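Aminotransferase AspB (Helicobacter pylori 26695, PDB 3EZS) catalyses amino-group transfer as a class I/II, pyridoxal 5'-phosphate-dependent aminotransferase. Local coordinates at the interface of chains A and B. Sequence-based numbering; all coordinates share one arbitrary frame. Chains: chain A/B, aminotransferase AspB.

Contact 1: the interface of chains A and B. Residues chain A 33, 35-37, 41-42, 45, 234-238; chain B 50, 52-54.
The 3-10 helix 49-53 of chain B packs against chain A at the signature loop of the class I/II aminotransferases, the stretch that in this family follows the Schiff-base lysine; A:Ser234 to A:Leu238 belong to it. At the centre, the backbone N-H of A:Gly237 gives a hydrogen bond to B:Leu52 O (2.8 Å), approaching from above the carbonyl plane. The side chain of B:Leu52, with CG anti to its carbonyl carbon (chi1 -70°), crosses A:Leu45 and A:Leu238 obliquely, both its methyls lying against the two CD2 atoms; the nearest pairs are B:Leu52 CD1 to A:Leu45 CD2 at 3.8 Å and B:Leu52 CD2 to A:Leu238 CD2 at 4.0 Å. B:Asn53 holds CG in the crowded position between N and C (chi1 67°), which turns its amide toward the loop. B:Asn53 ND2 donates to A:Phe35 O at 2.9 Å, with that oxygen near the amide plane, while A:Glu36 runs alongside. The backbone N of B:Asn53 hydrogen-bonds A:Thr37 OG1 at 3.1 Å. A:Thr37 OG1 in turn donates to A:Ser234 O (2.7 Å), in the carbonyl plane, so it joins both chains and the signature loop. Further along, A:Gln42 OE1 accepts from B:His50 N (3.1 Å); its extended chain is held by NE2 bonding A:Thr37 O, a partner lying in the amide plane. Water 1 bridges B:His50 O to A:Glu36 OE1 and to A:Thr37 N, the last bond nearly straight (170° at H).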
loop_
_atom_site.group_PDB
_atom_site.type_symbol
_atom_site.label_atom_id
_atom_site.label_comp_id
_atom_site.label_asym_id
_atom_site.label_seq_id
_atom_site.Cartn_x
_atom_site.Cartn_y
_atom_site.Cartn_z
ATOM N N PRO A 33 -2.920 -0.885 21.215
ATOM C CA PRO A 33 -3.210 -2.027 22.121
ATOM C C PRO A 33 -1.996 -2.866 22.524
ATOM O O PRO A 33 -1.126 -3.151 21.702
ATOM C CB PRO A 33 -4.213 -2.869 21.332
ATOM N N PHE A 35 -1.791 -6.164 23.764
ATOM C CA PHE A 35 -2.253 -7.528 24.002
ATOM C C PHE A 35 -1.725 -8.447 22.919
ATOM O O PHE A 35 -1.368 -8.002 21.839
ATOM C CB PHE A 35 -3.781 -7.579 23.993
ATOM C CG PHE A 35 -4.423 -6.581 24.905
ATOM C CD1 PHE A 35 -4.165 -6.608 26.269
ATOM C CD2 PHE A 35 -5.295 -5.629 24.416
ATOM C CE1 PHE A 35 -4.749 -5.685 27.126
ATOM C CE2 PHE A 35 -5.886 -4.705 25.273
ATOM C CZ PHE A 35 -5.607 -4.736 26.628
ATOM N N GLU A 36 -1.679 -9.733 23.218
ATOM C CA GLU A 36 -1.220 -10.723 22.266
ATOM C C GLU A 36 -2.295 -10.968 21.220
ATOM O O GLU A 36 -3.492 -10.784 21.467
ATOM C CB GLU A 36 -0.888 -12.031 22.973
ATOM C CG GLU A 36 0.247 -11.960 23.968
ATOM C CD GLU A 36 1.605 -11.613 23.351
ATOM O OE1 GLU A 36 1.872 -11.975 22.179
ATOM O OE2 GLU A 36 2.421 -10.993 24.067
ATOM N N THR A 37 -1.865 -11.333 20.026
ATOM C CA THR A 37 -2.806 -11.673 18.966
ATOM C C THR A 37 -3.385 -13.057 19.298
ATOM O O THR A 37 -2.631 -13.952 19.674
ATOM C CB THR A 37 -2.108 -11.678 17.599
ATOM O OG1 THR A 37 -1.714 -10.335 17.285
ATOM C CG2 THR A 37 -3.057 -12.225 16.506
ATOM N N ILE A 41 -5.873 -16.953 15.253
ATOM C CA ILE A 41 -5.499 -16.048 14.161
ATOM C C ILE A 41 -4.071 -16.384 13.708
ATOM O O ILE A 41 -3.811 -16.536 12.517
ATOM C CB ILE A 41 -5.633 -14.581 14.623
ATOM C CG1 ILE A 41 -7.117 -14.257 14.851
ATOM C CG2 ILE A 41 -5.047 -13.616 13.624
ATOM C CD1 ILE A 41 -7.353 -12.929 15.505
ATOM N N GLN A 42 -3.168 -16.545 14.673
ATOM C CA GLN A 42 -1.801 -16.924 14.397
ATOM C C GLN A 42 -1.719 -18.290 13.725
ATOM O O GLN A 42 -0.932 -18.457 12.812
ATOM C CB GLN A 42 -0.979 -16.953 15.685
ATOM C CG GLN A 42 -0.850 -15.587 16.410
ATOM C CD GLN A 42 0.208 -15.632 17.495
ATOM O OE1 GLN A 42 1.327 -16.086 17.236
ATOM N NE2 GLN A 42 -0.122 -15.139 18.710
ATOM N N LEU A 45 -2.578 -18.184 10.039
ATOM C CA LEU A 45 -1.417 -17.716 9.277
ATOM C C LEU A 45 -0.433 -18.859 9.062
ATOM O O LEU A 45 -0.013 -19.097 7.932
ATOM C CB LEU A 45 -0.733 -16.528 9.968
ATOM C CG LEU A 45 0.575 -15.957 9.371
ATOM C CD1 LEU A 45 0.479 -15.677 7.879
ATOM C CD2 LEU A 45 0.994 -14.685 10.138
ATOM N N SER A 234 -6.684 -7.007 18.139
ATOM C CA SER A 234 -5.266 -6.918 18.562
ATOM C C SER A 234 -4.337 -7.585 17.534
ATOM O O SER A 234 -3.432 -8.376 17.884
ATOM C CB SER A 234 -5.051 -7.529 19.946
ATOM O OG SER A 234 -5.839 -6.885 20.931
ATOM N N ALA A 235 -4.589 -7.251 16.270
ATOM C CA ALA A 235 -3.857 -7.784 15.133
ATOM C C ALA A 235 -3.553 -6.698 14.103
ATOM O O ALA A 235 -3.910 -6.875 12.938
ATOM C CB ALA A 235 -4.680 -8.903 14.468
ATOM N N PRO A 236 -2.900 -5.581 14.513
ATOM C CA PRO A 236 -2.550 -4.513 13.570
ATOM C C PRO A 236 -1.610 -4.987 12.469
ATOM O O PRO A 236 -1.672 -4.461 11.373
ATOM C CB PRO A 236 -1.851 -3.466 14.450
ATOM C CG PRO A 236 -1.336 -4.236 15.611
ATOM C CD PRO A 236 -2.420 -5.251 15.869
ATOM N N GLY A 237 -0.795 -6.006 12.738
ATOM C CA GLY A 237 0.107 -6.548 11.717
ATOM C C GLY A 237 -0.561 -7.159 10.488
ATOM O O GLY A 237 0.075 -7.291 9.443
ATOM N N LEU A 238 -1.828 -7.554 10.604
ATOM C CA LEU A 238 -2.551 -8.146 9.487
ATOM C C LEU A 238 -2.850 -7.129 8.372
ATOM O O LEU A 238 -2.978 -7.525 7.214
ATOM C CB LEU A 238 -3.853 -8.832 9.963
ATOM C CG LEU A 238 -3.688 -10.132 10.766
ATOM C CD1 LEU A 238 -5.022 -10.622 11.289
ATOM C CD2 LEU A 238 -3.024 -11.260 9.965
ATOM N N HIS B 50 3.730 -14.386 16.399
ATOM C CA HIS B 50 3.471 -13.627 17.628
ATOM C C HIS B 50 3.561 -12.102 17.419
ATOM O O HIS B 50 2.937 -11.337 18.161
ATOM C CB HIS B 50 4.449 -14.051 18.746
ATOM C CG HIS B 50 5.892 -13.801 18.413
ATOM N ND1 HIS B 50 6.691 -14.747 17.799
ATOM C CD2 HIS B 50 6.672 -12.707 18.581
ATOM C CE1 HIS B 50 7.900 -14.245 17.609
ATOM N NE2 HIS B 50 7.912 -13.007 18.070
ATOM N N LEU B 52 2.215 -10.243 15.206
ATOM C CA LEU B 52 1.034 -9.651 14.570
ATOM C C LEU B 52 0.395 -8.565 15.419
ATOM O O LEU B 52 -0.412 -7.796 14.913
ATOM C CB LEU B 52 -0.020 -10.711 14.234
ATOM C CG LEU B 52 0.310 -11.692 13.096
ATOM C CD1 LEU B 52 -0.788 -12.768 12.961
ATOM C CD2 LEU B 52 0.514 -10.967 11.794
ATOM N N ASN B 53 0.764 -8.488 16.697
ATOM C CA ASN B 53 0.201 -7.486 17.584
ATOM C C ASN B 53 0.894 -6.139 17.531
ATOM O O ASN B 53 0.488 -5.230 18.219
ATOM C CB ASN B 53 0.081 -7.986 19.039
ATOM C CG ASN B 53 1.424 -8.226 19.730
ATOM O OD1 ASN B 53 2.431 -8.508 19.094
ATOM N ND2 ASN B 53 1.416 -8.150 21.069
ATOM N N ILE B 54 1.915 -6.007 16.696
ATOM C CA ILE B 54 2.708 -4.787 16.589
ATOM C C ILE B 54 2.360 -4.050 15.303
ATOM O O ILE B 54 2.311 -4.680 14.233
ATOM C CB ILE B 54 4.221 -5.157 16.564
ATOM C CG1 ILE B 54 4.613 -5.851 17.890
ATOM C CG2 ILE B 54 5.086 -3.920 16.335
ATOM C CD1 ILE B 54 6.061 -6.207 17.967
HETATM O O HOH W 1 0.839 -11.706 19.726
#

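Contact 2: the interface of chains A and B. Residues chain A 7, 92-93, 96, 120, 123, 262; chain B 256, 258-261.
This is a largely apolar homodimer contact in which the C-terminal end of helix 247-260 of chain B fits against helices 92-102 and 120-127 and the N-terminal stretch of chain A; repeated by the two-fold, it helps join the two subunits. B:Tyr259 carries much of it. The phenol oxygen A:Tyr7 OH comes down over the centre of its ring, 3.1 Å above the plane, while A:Ile120 CD1 slides past B:Tyr259 CD1 at 3.6 Å and A:Gly123 CA lies 3.9 Å from B:Tyr259 CE1. A:Phe96, with CG anti to its backbone N (chi1 179°), lays one face toward B:Tyr259 CB, off-centre near the rim, and touches B:Leu260 CD2 with its CE2 (3.4 Å). Carbonyl groups at the helix end meet polar partners. The extended A:Arg92 brings NE and NH2 to B:Ala258 O, but both bonds are weak by their angles, and the negative helix end would probably favour the positive guanidinium. The carboxylate oxygen A:Glu93 OE1 lies over the centre of the A:Tyr262 ring, whose edge faces B:Gly261. At the tip of that ring, A:Tyr262 OH donates a short 2.5 Å hydrogen bond to B:Leu260 O, in the carbonyl plane and on a lone pair.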
loop_
_atom_site.group_PDB
_atom_site.type_symbol
_atom_site.label_atom_id
_atom_site.label_comp_id
_atom_site.label_asym_id
_atom_site.label_seq_id
_atom_site.Cartn_x
_atom_site.Cartn_y
_atom_site.Cartn_z
ATOM N N TYR A 7 5.033 14.661 13.400
ATOM C CA TYR A 7 3.921 13.867 13.911
ATOM C C TYR A 7 3.743 14.108 15.407
ATOM O O TYR A 7 4.660 14.595 16.078
ATOM C CB TYR A 7 4.085 12.376 13.595
ATOM C CG TYR A 7 3.598 11.979 12.206
ATOM C CD1 TYR A 7 4.452 12.008 11.108
ATOM C CD2 TYR A 7 2.277 11.575 12.000
ATOM C CE1 TYR A 7 4.007 11.643 9.841
ATOM C CE2 TYR A 7 1.817 11.208 10.738
ATOM C CZ TYR A 7 2.691 11.242 9.663
ATOM O OH TYR A 7 2.261 10.885 8.406
ATOM N N ARG A 92 -5.597 3.192 7.155
ATOM C CA ARG A 92 -4.725 4.343 6.945
ATOM C C ARG A 92 -4.603 4.741 5.476
ATOM O O ARG A 92 -4.750 5.902 5.112
ATOM C CB ARG A 92 -3.328 4.074 7.514
ATOM C CG ARG A 92 -2.476 5.316 7.551
ATOM C CD ARG A 92 -1.040 5.054 7.925
ATOM N NE ARG A 92 -0.328 6.328 7.976
ATOM C CZ ARG A 92 -0.281 7.142 9.035
ATOM N NH1 ARG A 92 -0.891 6.821 10.178
ATOM N NH2 ARG A 92 0.392 8.296 8.955
ATOM N N GLU A 93 -4.293 3.769 4.648
ATOM C CA GLU A 93 -4.134 4.020 3.223
ATOM C C GLU A 93 -5.416 4.491 2.544
ATOM O O GLU A 93 -5.370 5.370 1.695
ATOM C CB GLU A 93 -3.577 2.763 2.554
ATOM C CG GLU A 93 -4.429 1.480 2.674
ATOM C CD GLU A 93 -5.245 1.159 1.435
ATOM O OE1 GLU A 93 -5.488 2.043 0.600
ATOM O OE2 GLU A 93 -5.632 -0.009 1.293
ATOM N N PHE A 96 -6.097 8.028 3.344
ATOM C CA PHE A 96 -5.168 8.894 2.664
ATOM C C PHE A 96 -5.460 9.030 1.176
ATOM O O PHE A 96 -5.405 10.137 0.637
ATOM C CB PHE A 96 -3.728 8.415 2.837
ATOM C CG PHE A 96 -2.734 9.297 2.122
ATOM C CD1 PHE A 96 -2.421 10.546 2.629
ATOM C CD2 PHE A 96 -2.180 8.918 0.918
ATOM C CE1 PHE A 96 -1.545 11.377 1.978
ATOM C CE2 PHE A 96 -1.302 9.748 0.262
ATOM C CZ PHE A 96 -0.983 10.981 0.796
ATOM N N ILE A 120 -3.757 11.935 9.566
ATOM C CA ILE A 120 -3.823 11.480 8.182
ATOM C C ILE A 120 -4.887 12.262 7.380
ATOM O O ILE A 120 -4.715 12.459 6.180
ATOM C CB ILE A 120 -3.997 9.926 8.088
ATOM C CG1 ILE A 120 -3.618 9.418 6.692
ATOM C CG2 ILE A 120 -5.387 9.488 8.467
ATOM C CD1 ILE A 120 -2.151 9.636 6.376
ATOM N N GLY A 123 -3.054 15.155 5.873
ATOM C CA GLY A 123 -2.140 14.667 4.856
ATOM C C GLY A 123 -2.893 14.406 3.552
ATOM O O GLY A 123 -2.423 14.760 2.469
ATOM N N TYR A 262 -1.507 -2.131 -3.168
ATOM C CA TYR A 262 -1.816 -2.352 -1.752
ATOM C C TYR A 262 -2.315 -3.794 -1.560
ATOM O O TYR A 262 -3.495 -4.021 -1.262
ATOM C CB TYR A 262 -2.888 -1.382 -1.245
ATOM C CG TYR A 262 -2.445 0.046 -0.999
ATOM C CD1 TYR A 262 -1.721 0.375 0.141
ATOM C CD2 TYR A 262 -2.809 1.076 -1.870
ATOM C CE1 TYR A 262 -1.336 1.676 0.392
ATOM C CE2 TYR A 262 -2.440 2.395 -1.618
ATOM C CZ TYR A 262 -1.700 2.688 -0.478
ATOM O OH TYR A 262 -1.323 3.996 -0.209
ATOM N N PHE B 256 7.276 11.128 2.797
ATOM C CA PHE B 256 6.044 10.929 2.034
ATOM C C PHE B 256 5.421 9.555 2.327
ATOM O O PHE B 256 4.211 9.439 2.521
ATOM C CB PHE B 256 6.339 11.098 0.540
ATOM C CG PHE B 256 5.147 10.874 -0.353
ATOM C CD1 PHE B 256 4.010 11.648 -0.216
ATOM C CD2 PHE B 256 5.180 9.916 -1.357
ATOM C CE1 PHE B 256 2.914 11.456 -1.054
ATOM C CE2 PHE B 256 4.099 9.727 -2.194
ATOM C CZ PHE B 256 2.968 10.491 -2.052
ATOM N N ALA B 258 5.471 7.830 5.001
ATOM C CA ALA B 258 4.838 7.751 6.331
ATOM C C ALA B 258 3.303 7.899 6.261
ATOM O O ALA B 258 2.596 7.365 7.119
ATOM C CB ALA B 258 5.429 8.780 7.269
ATOM N N TYR B 259 2.805 8.615 5.250
ATOM C CA TYR B 259 1.355 8.806 5.012
ATOM C C TYR B 259 0.643 7.720 4.185
ATOM O O TYR B 259 -0.567 7.530 4.312
ATOM C CB TYR B 259 1.140 10.109 4.240
ATOM C CG TYR B 259 1.518 11.348 5.009
ATOM C CD1 TYR B 259 0.611 11.955 5.870
ATOM C CD2 TYR B 259 2.776 11.918 4.866
ATOM C CE1 TYR B 259 0.951 13.099 6.586
ATOM C CE2 TYR B 259 3.130 13.059 5.572
ATOM C CZ TYR B 259 2.215 13.649 6.430
ATOM O OH TYR B 259 2.574 14.784 7.135
ATOM N N LEU B 260 1.391 7.018 3.339
ATOM C CA LEU B 260 0.796 6.098 2.370
ATOM C C LEU B 260 0.193 4.781 2.872
ATOM O O LEU B 260 -0.698 4.236 2.219
ATOM C CB LEU B 260 1.806 5.795 1.270
ATOM C CG LEU B 260 2.312 6.960 0.419
ATOM C CD1 LEU B 260 3.416 6.462 -0.537
ATOM C CD2 LEU B 260 1.192 7.577 -0.356
ATOM N N GLY B 261 0.704 4.257 3.983
ATOM C CA GLY B 261 0.196 3.014 4.569
ATOM C C GLY B 261 0.594 1.710 3.879
ATOM O O GLY B 261 -0.112 0.716 3.998
#

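Contact 3: the interface of chains A and B. Residues chain A 89, 93, 236-237, 239, 262; chain B 56, 89, 261, 263-264.
Around A:Arg239, the arginine of the aminotransferase signature that in this family binds the cofactor phosphate, the two chains meet closely on one flank and through water on the other. The nearest apolar approach is between A:Leu89 and B:Leu89, which reach toward each other, CD2 to CD2 at 3.7 Å. Beside them the arginine chain is bent at chi2 and chi3 (-56° and -46°), and the side chains of A:Arg239 and B:Pro56 reach toward each other tip to tip, CD to CD at 4.0 Å; the same proline carbon also rests on A:Gly237 CA. B:Thr263 crosses the bend obliquely, and its hydroxyl OG1, in the crowded position between N and C, lies 2.9 Å from A:Arg239 NE, a weak hydrogen bond because the N-H points well aside (124° at H). A bond within chain A helps fix the guanidinium's rotation: A:Arg239 NH1 donates to A:Pro236 O at 3.1 Å, nearly in the guanidinium plane and on a carbonyl lone pair. The looser flank is hydrated: water 2 links A:Leu89 O (2.7 Å) and B:Gly261 O (2.9 Å), with A:Arg239 NH2 at longer range. A:Glu93 braces that corner, its OE2 taking the A:Leu89 N-H (2.9 Å) on the anti lone pair. In the fold, A:Leu89 follows strand 85-88, A:Arg239 leads from 3-10 helix 236-238 toward strand 241-245, and B:Gly261 to B:Ser264 lie in the loop between helices 247-260 and 266-277.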
loop_
_atom_site.group_PDB
_atom_site.type_symbol
_atom_site.label_atom_id
_atom_site.label_comp_id
_atom_site.label_asym_id
_atom_site.label_seq_id
_atom_site.Cartn_x
_atom_site.Cartn_y
_atom_site.Cartn_z
ATOM N N LEU A 89 -6.030 -2.515 2.769
ATOM C CA LEU A 89 -4.849 -2.844 3.546
ATOM C C LEU A 89 -4.829 -1.994 4.817
ATOM O O LEU A 89 -3.935 -1.184 5.021
ATOM C CB LEU A 89 -3.588 -2.603 2.691
ATOM C CG LEU A 89 -2.363 -3.412 3.100
ATOM C CD1 LEU A 89 -2.658 -4.893 2.776
ATOM C CD2 LEU A 89 -1.113 -2.940 2.407
ATOM N N GLU A 93 -4.293 3.769 4.648
ATOM C CA GLU A 93 -4.134 4.020 3.223
ATOM C C GLU A 93 -5.416 4.491 2.544
ATOM O O GLU A 93 -5.370 5.370 1.695
ATOM C CB GLU A 93 -3.577 2.763 2.554
ATOM C CG GLU A 93 -4.429 1.480 2.674
ATOM C CD GLU A 93 -5.245 1.159 1.435
ATOM O OE1 GLU A 93 -5.488 2.043 0.600
ATOM O OE2 GLU A 93 -5.632 -0.009 1.293
ATOM N N PRO A 236 -2.900 -5.581 14.513
ATOM C CA PRO A 236 -2.550 -4.513 13.570
ATOM C C PRO A 236 -1.610 -4.987 12.469
ATOM O O PRO A 236 -1.672 -4.461 11.373
ATOM C CB PRO A 236 -1.851 -3.466 14.450
ATOM C CG PRO A 236 -1.336 -4.236 15.611
ATOM C CD PRO A 236 -2.420 -5.251 15.869
ATOM N N GLY A 237 -0.795 -6.006 12.738
ATOM C CA GLY A 237 0.107 -6.548 11.717
ATOM C C GLY A 237 -0.561 -7.159 10.488
ATOM O O GLY A 237 0.075 -7.291 9.443
ATOM N N ARG A 239 -2.927 -5.840 8.723
ATOM C CA ARG A 239 -3.216 -4.758 7.784
ATOM C C ARG A 239 -4.494 -5.087 7.021
ATOM O O ARG A 239 -4.485 -5.220 5.802
ATOM C CB ARG A 239 -2.055 -4.519 6.795
ATOM C CG ARG A 239 -0.660 -4.442 7.380
ATOM C CD ARG A 239 -0.455 -3.381 8.475
ATOM N NE ARG A 239 -1.029 -2.079 8.146
ATOM C CZ ARG A 239 -2.015 -1.446 8.782
ATOM N NH1 ARG A 239 -2.611 -1.933 9.862
ATOM N NH2 ARG A 239 -2.402 -0.269 8.317
ATOM N N TYR A 262 -1.507 -2.131 -3.168
ATOM C CA TYR A 262 -1.816 -2.352 -1.752
ATOM C C TYR A 262 -2.315 -3.794 -1.560
ATOM O O TYR A 262 -3.495 -4.021 -1.262
ATOM C CB TYR A 262 -2.888 -1.382 -1.245
ATOM C CG TYR A 262 -2.445 0.046 -0.999
ATOM C CD1 TYR A 262 -1.721 0.375 0.141
ATOM C CD2 TYR A 262 -2.809 1.076 -1.870
ATOM C CE1 TYR A 262 -1.336 1.676 0.392
ATOM C CE2 TYR A 262 -2.440 2.395 -1.618
ATOM C CZ TYR A 262 -1.700 2.688 -0.478
ATOM O OH TYR A 262 -1.323 3.996 -0.209
ATOM N N PRO B 56 3.152 -2.351 12.208
ATOM C CA PRO B 56 4.399 -2.227 11.456
ATOM C C PRO B 56 4.788 -0.778 11.167
ATOM O O PRO B 56 3.933 0.099 11.124
ATOM C CB PRO B 56 4.090 -2.950 10.136
ATOM C CG PRO B 56 2.957 -3.864 10.454
ATOM C CD PRO B 56 2.141 -3.111 11.447
ATOM N N LEU B 89 6.852 -2.258 -0.314
ATOM C CA LEU B 89 5.891 -3.354 -0.384
ATOM C C LEU B 89 5.910 -3.902 -1.821
ATOM O O LEU B 89 4.907 -3.851 -2.545
ATOM C CB LEU B 89 4.504 -2.835 0.026
ATOM C CG LEU B 89 3.549 -3.836 0.631
ATOM C CD1 LEU B 89 4.112 -4.300 1.984
ATOM C CD2 LEU B 89 2.160 -3.208 0.796
ATOM N N GLY B 261 0.704 4.257 3.983
ATOM C CA GLY B 261 0.196 3.014 4.569
ATOM C C GLY B 261 0.594 1.710 3.879
ATOM O O GLY B 261 -0.112 0.716 3.998
ATOM N N THR B 263 2.440 -0.898 4.524
ATOM C CA THR B 263 3.144 -1.609 5.583
ATOM C C THR B 263 2.830 -3.102 5.555
ATOM O O THR B 263 1.847 -3.537 4.934
ATOM C CB THR B 263 2.867 -0.989 6.951
ATOM O OG1 THR B 263 1.468 -0.997 7.197
ATOM C CG2 THR B 263 3.375 0.464 7.017
ATOM N N SER B 264 3.677 -3.859 6.262
ATOM C CA SER B 264 3.686 -5.323 6.243
ATOM C C SER B 264 3.943 -5.928 7.634
ATOM O O SER B 264 4.830 -5.448 8.356
ATOM C CB SER B 264 4.852 -5.695 5.328
ATOM O OG SER B 264 4.877 -7.041 5.015
HETATM O O HOH W 2 -2.559 1.050 5.447
#

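The three contacts line up across a two-fold interface, contact 3 in the middle and reaching the axis where the two Leu89 copies meet: its C-alpha centre lies about 13 Å from that of contact 1 and 10 Å from that of contact 2, while contacts 1 and 2 are about 21 Å apart. A:Pro236 and A:Gly237 join contacts 1 and 3; A:Glu93, A:Tyr262 and B:Gly261 join contacts 2 and 3. The signature loop of one subunit thus sits against the 49-56 segment of the other, as expected where the family builds active sites at the dimer boundary, and contact 2 extends the buried surface beyond it.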